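Local atomic coordinates of chitin elicitor-binding protein (Oryza sativa subsp. japonica, PDB entry 5JCE), a protein that binds chitin oligosaccharides from fungal cell walls and helps pass on the signal that triggers defence responses in rice. Residues Val76-Arg81 with Thr127-Leu132; Ser198-Thr203 with Cys271-Tyr276; Pro250-Thr255 with Ile284-Ala289. One frame throughout, in Å; residues are numbered along the deposited sequence.

In the fold
Contact 1 closes first along the chain and belongs to the chitin-binding part: it ties strand 76-79 to residues 127-132 of the first LysM domain, next to the bound sugar. Contacts 2 and 3 lie in the C-terminal region, with centres about 28 Å and 38 Å from that of contact 1, and contact 3 is across the chain's centre from it. These two are only about 10 Å apart, centre to centre, and their segments alternate in sequence. Each sets a loop against the antiparallel sheet of strands 261-262, 269-277 and 283-290, contact 2 on the middle strand and contact 3 on an outer one. Both lie away from the known chitin-binding residues.

Contact 1. Residues Val76-Arg81 with Thr127-Leu132; sequences VGQSDR and TLWIPL. With NAG (2-acetamido-2-deoxy-beta-D-glucopyranose), chain C; NAG (2-acetamido-2-deoxy-beta-D-glucopyranose), chain B.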
loop_
_atom_site.group_PDB
_atom_site.type_symbol
_atom_site.label_atom_id
_atom_site.label_comp_id
_atom_site.label_asym_id
_atom_site.label_seq_id
_atom_site.Cartn_x
_atom_site.Cartn_y
_atom_site.Cartn_z
ATOM N N VAL A 76 2.325 -9.735 14.047
ATOM C CA VAL A 76 2.930 -9.100 12.877
ATOM C C VAL A 76 1.955 -8.886 11.725
ATOM O O VAL A 76 0.873 -9.473 11.679
ATOM C CB VAL A 76 4.120 -9.926 12.337
ATOM C CG1 VAL A 76 5.152 -10.169 13.428
ATOM C CG2 VAL A 76 3.622 -11.239 11.740
ATOM N N GLY A 77 2.352 -8.030 10.790
ATOM C CA GLY A 77 1.611 -7.849 9.560
ATOM C C GLY A 77 2.285 -8.681 8.495
ATOM O O GLY A 77 3.522 -8.780 8.459
ATOM N N GLN A 78 1.456 -9.328 7.670
ATOM C CA GLN A 78 1.909 -10.118 6.529
ATOM C C GLN A 78 1.037 -9.818 5.329
ATOM O O GLN A 78 -0.161 -9.542 5.483
ATOM C CB GLN A 78 1.859 -11.613 6.821
ATOM C CG GLN A 78 2.486 -12.029 8.122
ATOM C CD GLN A 78 2.165 -13.462 8.451
ATOM O OE1 GLN A 78 1.003 -13.813 8.654
ATOM N NE2 GLN A 78 3.190 -14.310 8.475
ATOM N N SER A 79 1.643 -9.865 4.142
ATOM C CA SER A 79 0.903 -9.611 2.918
ATOM C C SER A 79 -0.097 -10.742 2.754
ATOM O O SER A 79 0.226 -11.919 2.948
ATOM C CB SER A 79 1.838 -9.486 1.714
ATOM O OG SER A 79 2.563 -10.674 1.478
ATOM N N ASP A 80 -1.324 -10.372 2.432
ATOM C CA ASP A 80 -2.447 -11.292 2.563
ATOM C C ASP A 80 -2.488 -12.409 1.515
ATOM O O ASP A 80 -3.239 -12.324 0.552
ATOM C CB ASP A 80 -3.752 -10.512 2.517
ATOM C CG ASP A 80 -4.878 -11.277 3.118
ATOM O OD1 ASP A 80 -4.648 -12.450 3.444
ATOM O OD2 ASP A 80 -5.976 -10.714 3.283
ATOM N N ARG A 81 -1.678 -13.447 1.725
ATOM C CA ARG A 81 -1.622 -14.637 0.862
ATOM C C ARG A 81 -1.214 -14.346 -0.583
ATOM O O ARG A 81 -1.326 -15.207 -1.464
ATOM C CB ARG A 81 -2.968 -15.358 0.855
ATOM C CG ARG A 81 -3.683 -15.356 2.189
ATOM C CD ARG A 81 -2.838 -15.930 3.311
ATOM N NE ARG A 81 -3.635 -15.968 4.532
ATOM C CZ ARG A 81 -4.862 -16.475 4.611
ATOM N NH1 ARG A 81 -5.413 -17.066 3.555
ATOM N NH2 ARG A 81 -5.519 -16.446 5.762
ATOM N N THR A 127 3.860 -23.881 -5.502
ATOM C CA THR A 127 3.532 -22.495 -5.287
ATOM C C THR A 127 3.776 -22.114 -3.849
ATOM O O THR A 127 3.543 -22.894 -2.922
ATOM C CB THR A 127 2.088 -22.167 -5.668
ATOM O OG1 THR A 127 1.183 -22.957 -4.885
ATOM C CG2 THR A 127 1.873 -22.422 -7.150
ATOM N N LEU A 128 4.251 -20.883 -3.700
ATOM C CA LEU A 128 4.724 -20.340 -2.444
ATOM C C LEU A 128 4.058 -19.022 -2.192
ATOM O O LEU A 128 4.152 -18.097 -2.996
ATOM C CB LEU A 128 6.231 -20.135 -2.477
ATOM C CG LEU A 128 7.146 -21.334 -2.629
ATOM C CD1 LEU A 128 8.569 -20.858 -2.876
ATOM C CD2 LEU A 128 7.051 -22.184 -1.373
ATOM N N TRP A 129 3.376 -18.923 -1.075
ATOM C CA TRP A 129 2.985 -17.620 -0.607
ATOM C C TRP A 129 4.245 -16.871 -0.101
ATOM O O TRP A 129 5.070 -17.425 0.615
ATOM C CB TRP A 129 1.916 -17.781 0.467
ATOM C CG TRP A 129 1.699 -16.600 1.308
ATOM C CD1 TRP A 129 1.716 -15.281 0.922
ATOM C CD2 TRP A 129 1.414 -16.612 2.700
ATOM N NE1 TRP A 129 1.466 -14.472 2.008
ATOM C CE2 TRP A 129 1.277 -15.263 3.112
ATOM C CE3 TRP A 129 1.267 -17.630 3.648
ATOM C CZ2 TRP A 129 0.995 -14.912 4.434
ATOM C CZ3 TRP A 129 0.992 -17.280 4.961
ATOM C CH2 TRP A 129 0.864 -15.931 5.345
ATOM N N ILE A 130 4.442 -15.634 -0.502
ATOM C CA ILE A 130 5.597 -14.900 -0.053
ATOM C C ILE A 130 5.047 -13.864 0.852
ATOM O O ILE A 130 4.374 -12.998 0.381
ATOM C CB ILE A 130 6.272 -14.188 -1.223
ATOM C CG1 ILE A 130 6.744 -15.191 -2.265
ATOM C CG2 ILE A 130 7.421 -13.337 -0.752
ATOM C CD1 ILE A 130 7.555 -16.318 -1.703
ATOM N N PRO A 131 5.366 -13.954 2.196
ATOM C CA PRO A 131 4.736 -12.937 3.034
ATOM C C PRO A 131 5.543 -11.689 3.303
ATOM O O PRO A 131 6.372 -11.644 4.164
ATOM C CB PRO A 131 4.485 -13.685 4.319
ATOM C CG PRO A 131 5.661 -14.535 4.472
ATOM C CD PRO A 131 6.235 -14.787 3.126
ATOM N N LEU A 132 5.246 -10.662 2.581
ATOM C CA LEU A 132 5.922 -9.445 2.736
ATOM C C LEU A 132 5.614 -8.728 4.040
ATOM O O LEU A 132 4.535 -8.792 4.565
ATOM C CB LEU A 132 5.735 -8.608 1.498
ATOM C CG LEU A 132 5.954 -9.239 0.146
ATOM C CD1 LEU A 132 5.095 -8.581 -0.894
ATOM C CD2 LEU A 132 7.367 -9.277 -0.279
HETATM C C1 NAG C . -0.660 -24.241 -2.122
HETATM C C2 NAG C . 0.423 -24.915 -1.326
HETATM C C3 NAG C . 0.673 -24.130 -0.073
HETATM C C4 NAG C . 1.098 -22.738 -0.453
HETATM C C5 NAG C . -0.063 -22.120 -1.166
HETATM C C6 NAG C . 0.284 -20.739 -1.647
HETATM C C7 NAG C . 0.232 -27.208 -1.861
HETATM C C8 NAG C . -0.383 -28.502 -1.553
HETATM N N2 NAG C . -0.032 -26.232 -1.046
HETATM O O3 NAG C . 1.702 -24.750 0.632
HETATM O O4 NAG C . 1.376 -21.955 0.695
HETATM O O5 NAG C . -0.306 -22.897 -2.305
HETATM O O6 NAG C . -0.562 -20.448 -2.734
HETATM O O7 NAG C . 0.942 -27.101 -2.807
HETATM C C1 NAG B . -4.127 -25.512 -5.730
HETATM C C2 NAG B . -3.229 -24.355 -6.134
HETATM C C3 NAG B . -1.873 -24.427 -5.468
HETATM C C4 NAG B . -2.002 -24.726 -3.994
HETATM C C5 NAG B . -2.785 -25.979 -3.832
HETATM C C6 NAG B . -3.083 -26.188 -2.389
HETATM C C7 NAG B . -3.652 -23.333 -8.278
HETATM C C8 NAG B . -3.285 -23.239 -9.714
HETATM N N2 NAG B . -3.044 -24.270 -7.568
HETATM O O3 NAG B . -1.286 -23.150 -5.623
HETATM O O4 NAG B . -0.736 -24.921 -3.383
HETATM O O5 NAG B . -4.047 -25.679 -4.333
HETATM O O6 NAG B . -4.402 -25.705 -2.307
HETATM O O7 NAG B . -4.473 -22.605 -7.801
#
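Trp129, of strand 127-129 in the first LysM domain, lays one indole face against Arg81 of segment 76-81 and the other near Pro131 of its own segment. Its CB lies 4.0 Å from C6 of the chain C NAG. With CG anti to the backbone N (chi1 163°), the ring swings away from the glycan toward Ser79 and Arg81. CA of Arg81 sits over the five-membered ring, 3.5 Å from its centroid, in a CH-pi contact, while on the opposite face of the indole Pro131 CB lies toward the rim, near CE2 and CZ2. At NE1 the N-H reaches Ser79 O at 3.0 Å, a bent bond (136° at the hydrogen) with the oxygen at the ring edge, tilted 18° out of its plane. Farther out, Trp129 CZ2 meets Arg81 CD at 4.1 Å. CH2 ends beside Gln78 OE1, whose amide stands steeply to the ring. With an alanine in its place, Ser79 O would probably lose its indole donor and a gap would open beside Arg81 CA. Thr127 and Asn114 bind the glycan; Asn114 OD1 also takes the Trp129 backbone N-H. Ser79 OG accepts from Leu132 N at 2.9 Å and is hydrogen-bonded to Leu82 O.

Contact 2. Residues Ser198-Thr203 with Cys271-Tyr276; sequences SSISDT and CAYSGY
Ser201 and Ser274 make the one hydrogen bond between these segments. The N-H of Ser201 points almost straight at Ser274 O (2.8 Å, 171° at the hydrogen), pinning the loop's backbone to strand 269-277. Inside the loop, Ser201 OG accepts from Thr203 N at 3.0 Å, so this serine holds the strand with its backbone and turns the chain with its side chain.

Weaker C-H to oxygen contacts run both ways beside that bond. Ile200 CA approaches Ser274 O at 3.4 Å, which gives this carbonyl a second contact from the loop, and Ser274 CA faces Ser199 O.

Van der Waals contacts lie at the flanks. The apolar one is that of Ile200 with Tyr273: the branch through CG1, extended beyond it (chi2 176°), carries Ile200 CD1 to the edge of the ring, 3.7 Å from Tyr273 CE2. Over the centre of one face of that ring lies Gly275 N of the same strand, 3.5 Å above the plane, while the Tyr273 hydroxyl is hydrogen-bonded to Asp206. At the other flank Ser199 OG touches Ala272 CB at 3.6 Å, and the same serine also packs on Ser287 and Ala289 of the neighbouring strand 283-290.

The loop therefore docks where the sheet is irregular: Ser274 and Gly275 both face Gln285 in a classic beta bulge, and Ser201 closes an ST turn.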
loop_
_atom_site.group_PDB
_atom_site.type_symbol
_atom_site.label_atom_id
_atom_site.label_comp_id
_atom_site.label_asym_id
_atom_site.label_seq_id
_atom_site.Cartn_x
_atom_site.Cartn_y
_atom_site.Cartn_z
ATOM N N SER A 198 -9.891 10.938 5.211
ATOM C CA SER A 198 -11.048 10.659 4.374
ATOM C C SER A 198 -12.334 10.706 5.179
ATOM O O SER A 198 -12.324 10.980 6.371
ATOM C CB SER A 198 -10.911 9.288 3.699
ATOM O OG SER A 198 -10.911 8.249 4.660
ATOM N N SER A 199 -13.444 10.439 4.503
ATOM C CA SER A 199 -14.734 10.283 5.149
ATOM C C SER A 199 -15.240 8.855 4.924
ATOM O O SER A 199 -16.438 8.583 4.994
ATOM C CB SER A 199 -15.741 11.301 4.608
ATOM O OG SER A 199 -15.298 12.635 4.801
ATOM N N ILE A 200 -14.323 7.944 4.639
ATOM C CA ILE A 200 -14.700 6.568 4.392
ATOM C C ILE A 200 -15.074 5.894 5.705
ATOM O O ILE A 200 -14.254 5.795 6.617
ATOM C CB ILE A 200 -13.574 5.799 3.700
ATOM C CG1 ILE A 200 -13.396 6.342 2.282
ATOM C CG2 ILE A 200 -13.895 4.334 3.640
ATOM C CD1 ILE A 200 -12.253 5.726 1.531
ATOM N N SER A 201 -16.319 5.432 5.785
ATOM C CA SER A 201 -16.879 4.858 7.002
ATOM C C SER A 201 -16.279 3.501 7.393
ATOM O O SER A 201 -15.732 2.783 6.553
ATOM C CB SER A 201 -18.395 4.736 6.830
ATOM O OG SER A 201 -18.940 3.725 7.661
ATOM N N ASP A 202 -16.379 3.180 8.684
ATOM C CA ASP A 202 -16.099 1.835 9.218
ATOM C C ASP A 202 -16.832 0.727 8.481
ATOM O O ASP A 202 -16.253 -0.302 8.150
ATOM C CB ASP A 202 -16.491 1.751 10.695
ATOM C CG ASP A 202 -15.562 2.527 11.581
ATOM O OD1 ASP A 202 -14.521 2.974 11.054
ATOM O OD2 ASP A 202 -15.865 2.685 12.789
ATOM N N THR A 203 -18.127 0.933 8.261
ATOM C CA THR A 203 -18.978 -0.050 7.606
ATOM C C THR A 203 -18.555 -0.395 6.173
ATOM O O THR A 203 -19.054 -1.366 5.594
ATOM C CB THR A 203 -20.426 0.445 7.546
ATOM O OG1 THR A 203 -21.308 -0.678 7.423
ATOM C CG2 THR A 203 -20.626 1.390 6.347
ATOM N N CYS A 271 -19.013 17.602 -0.205
ATOM C CA CYS A 271 -19.614 16.287 -0.434
ATOM C C CYS A 271 -18.556 15.225 -0.712
ATOM O O CYS A 271 -18.056 15.138 -1.837
ATOM C CB CYS A 271 -20.605 16.344 -1.596
ATOM S SG CYS A 271 -21.343 14.755 -1.978
ATOM N N ALA A 272 -18.235 14.408 0.293
ATOM C CA ALA A 272 -17.161 13.413 0.177
ATOM C C ALA A 272 -17.612 11.970 -0.051
ATOM O O ALA A 272 -18.743 11.599 0.214
ATOM C CB ALA A 272 -16.288 13.474 1.421
ATOM N N TYR A 273 -16.696 11.156 -0.546
ATOM C CA TYR A 273 -16.914 9.731 -0.691
ATOM C C TYR A 273 -16.788 9.089 0.676
ATOM O O TYR A 273 -15.820 9.339 1.391
ATOM C CB TYR A 273 -15.903 9.134 -1.664
ATOM C CG TYR A 273 -15.879 7.635 -1.715
ATOM C CD1 TYR A 273 -16.888 6.925 -2.362
ATOM C CD2 TYR A 273 -14.837 6.922 -1.141
ATOM C CE1 TYR A 273 -16.871 5.532 -2.414
ATOM C CE2 TYR A 273 -14.807 5.528 -1.185
ATOM C CZ TYR A 273 -15.826 4.845 -1.830
ATOM O OH TYR A 273 -15.794 3.475 -1.881
ATOM N N SER A 274 -17.769 8.283 1.056
ATOM C CA SER A 274 -17.743 7.668 2.380
ATOM C C SER A 274 -17.773 6.146 2.315
ATOM O O SER A 274 -17.709 5.481 3.344
ATOM C CB SER A 274 -18.899 8.182 3.233
ATOM O OG SER A 274 -20.103 8.208 2.493
ATOM N N GLY A 275 -17.866 5.598 1.107
ATOM C CA GLY A 275 -17.659 4.181 0.918
ATOM C C GLY A 275 -18.619 3.534 -0.046
ATOM O O GLY A 275 -19.410 4.178 -0.727
ATOM N N TYR A 276 -18.545 2.222 -0.113
ATOM C CA TYR A 276 -19.484 1.481 -0.927
ATOM C C TYR A 276 -19.822 0.215 -0.194
ATOM O O TYR A 276 -19.170 -0.134 0.793
ATOM C CB TYR A 276 -18.907 1.159 -2.315
ATOM C CG TYR A 276 -17.900 0.043 -2.294
ATOM C CD1 TYR A 276 -16.591 0.272 -1.902
ATOM C CD2 TYR A 276 -18.256 -1.241 -2.657
ATOM C CE1 TYR A 276 -15.667 -0.748 -1.871
ATOM C CE2 TYR A 276 -17.338 -2.277 -2.630
ATOM C CZ TYR A 276 -16.049 -2.025 -2.234
ATOM O OH TYR A 276 -15.137 -3.049 -2.196
#

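Contact 3. Residues Pro250-Thr255 with Ile284-Ala289; sequences PLCNGT and IQTSLA
Cys252, Pro250 and Thr286 lose the most surface here, where the loop 250-255 passes along strand 283-290, an outermost strand of the three-stranded sheet. The touching parts run in nearly the same direction, 27° apart, yet no backbone-to-backbone hydrogen bond joins them.

Pro250 comes in ring first. Its CG and CD both meet the carbonyl oxygen of Ile284, CD at 3.3 Å, so from the loop it is carbon, not an N-H, that meets this oxygen. The proline's own carbonyl then serves as the acceptor for the strand.

Thr286 supplies the matching donor. Its OG1 lies between the backbone N and the carbonyl carbon (chi1 64°), a setting that presents the hydroxyl to the loop, where OG1 donates to Pro250 O at 2.9 Å. The hydroxyl stands well above the carbonyl plane, 54° out of it, and so misses the lone-pair directions. CG2 of the same threonine flanks this oxygen at 3.5 Å. Val249, just before the loop segment, also touches the Thr286 side chain.

Cys252 continues the contact farther along the strand. Its sulfur, anti to its own carbonyl carbon, rests against the backbone between Ser287 and Leu288, with SG 3.5 Å from Leu288 N, while its CB packs on Leu288 CD1 at 4.0 Å. The cysteine also touches Cys271 of the middle strand 269-277. At the exposed end, Asn253 brings its amide ND2 near Leu288 CD2.

Chemically, then, the loop does not add a strand to the sheet: between these two segments the one hydrogen bond comes from the Thr286 side chain, and the remaining contacts, mostly of Pro250 and Cys252, are mainly van der Waals.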
loop_
_atom_site.group_PDB
_atom_site.type_symbol
_atom_site.label_atom_id
_atom_site.label_comp_id
_atom_site.label_asym_id
_atom_site.label_seq_id
_atom_site.Cartn_x
_atom_site.Cartn_y
_atom_site.Cartn_z
ATOM N N PRO A 250 -24.898 9.363 -4.979
ATOM C CA PRO A 250 -25.846 10.221 -4.259
ATOM C C PRO A 250 -25.287 11.598 -3.907
ATOM O O PRO A 250 -24.099 11.745 -3.595
ATOM C CB PRO A 250 -26.143 9.425 -2.982
ATOM C CG PRO A 250 -24.954 8.555 -2.793
ATOM C CD PRO A 250 -24.492 8.196 -4.177
ATOM N N LEU A 251 -26.159 12.599 -3.963
ATOM C CA LEU A 251 -25.837 13.930 -3.484
ATOM C C LEU A 251 -25.762 13.935 -1.972
ATOM O O LEU A 251 -26.044 12.927 -1.312
ATOM C CB LEU A 251 -26.887 14.934 -3.933
ATOM C CG LEU A 251 -27.374 14.816 -5.368
ATOM C CD1 LEU A 251 -28.563 15.742 -5.536
ATOM C CD2 LEU A 251 -26.246 15.173 -6.338
ATOM N N CYS A 252 -25.398 15.058 -1.408
ATOM C CA CYS A 252 -25.453 15.146 0.013
ATOM C C CYS A 252 -26.631 15.975 0.280
ATOM O O CYS A 252 -26.753 17.057 -0.231
ATOM C CB CYS A 252 -24.237 15.809 0.555
ATOM S SG CYS A 252 -23.028 14.571 0.857
ATOM N N ASN A 253 -27.562 15.434 1.039
ATOM C CA ASN A 253 -28.854 16.046 1.137
ATOM C C ASN A 253 -29.414 16.074 -0.272
ATOM O O ASN A 253 -29.486 15.047 -0.916
ATOM C CB ASN A 253 -28.704 17.426 1.743
ATOM C CG ASN A 253 -28.383 17.374 3.220
ATOM O OD1 ASN A 253 -28.936 16.559 3.957
ATOM N ND2 ASN A 253 -27.495 18.255 3.662
ATOM N N GLY A 254 -29.695 17.253 -0.764
ATOM C CA GLY A 254 -29.969 17.399 -2.154
ATOM C C GLY A 254 -29.036 18.484 -2.595
ATOM O O GLY A 254 -28.696 19.360 -1.816
ATOM N N THR A 255 -28.583 18.409 -3.838
ATOM C CA THR A 255 -27.869 19.491 -4.512
ATOM C C THR A 255 -26.372 19.613 -4.368
ATOM O O THR A 255 -25.781 20.434 -5.042
ATOM C CB THR A 255 -28.387 20.840 -4.057
ATOM O OG1 THR A 255 -28.046 20.997 -2.677
ATOM C CG2 THR A 255 -29.884 20.880 -4.228
ATOM N N ILE A 284 -22.895 3.087 -3.725
ATOM C CA ILE A 284 -21.910 4.062 -3.299
ATOM C C ILE A 284 -22.545 5.035 -2.321
ATOM O O ILE A 284 -23.647 5.511 -2.552
ATOM C CB ILE A 284 -21.316 4.831 -4.513
ATOM C CG1 ILE A 284 -20.566 3.873 -5.430
ATOM C CG2 ILE A 284 -20.386 5.950 -4.061
ATOM C CD1 ILE A 284 -20.449 4.393 -6.826
ATOM N N GLN A 285 -21.837 5.333 -1.237
ATOM C CA GLN A 285 -22.296 6.298 -0.246
ATOM C C GLN A 285 -21.477 7.596 -0.253
ATOM O O GLN A 285 -20.272 7.579 -0.507
ATOM C CB GLN A 285 -22.231 5.674 1.148
ATOM C CG GLN A 285 -22.999 4.392 1.269
ATOM C CD GLN A 285 -22.194 3.279 1.909
ATOM O OE1 GLN A 285 -21.343 3.511 2.787
ATOM N NE2 GLN A 285 -22.464 2.054 1.478
ATOM N N THR A 286 -22.127 8.719 0.041
ATOM C CA THR A 286 -21.419 9.974 0.265
ATOM C C THR A 286 -21.872 10.628 1.552
ATOM O O THR A 286 -22.910 10.273 2.105
ATOM C CB THR A 286 -21.615 10.989 -0.864
ATOM O OG1 THR A 286 -22.991 11.372 -0.936
ATOM C CG2 THR A 286 -21.151 10.420 -2.186
ATOM N N SER A 287 -21.081 11.587 2.023
ATOM C CA SER A 287 -21.403 12.311 3.241
ATOM C C SER A 287 -20.695 13.653 3.282
ATOM O O SER A 287 -19.584 13.813 2.772
ATOM C CB SER A 287 -21.027 11.501 4.480
ATOM O OG SER A 287 -19.640 11.607 4.752
ATOM N N LEU A 288 -21.365 14.614 3.890
ATOM C CA LEU A 288 -20.820 15.941 4.085
ATOM C C LEU A 288 -19.572 15.881 4.963
ATOM O O LEU A 288 -19.565 15.232 6.010
ATOM C CB LEU A 288 -21.880 16.844 4.712
ATOM C CG LEU A 288 -22.024 18.265 4.182
ATOM C CD1 LEU A 288 -21.955 18.309 2.666
ATOM C CD2 LEU A 288 -23.339 18.809 4.683
ATOM N N ALA A 289 -18.505 16.537 4.524
ATOM C CA ALA A 289 -17.296 16.642 5.330
ATOM C C ALA A 289 -17.058 18.095 5.712
ATOM O O ALA A 289 -17.239 19.010 4.902
ATOM C CB ALA A 289 -16.099 16.074 4.584
#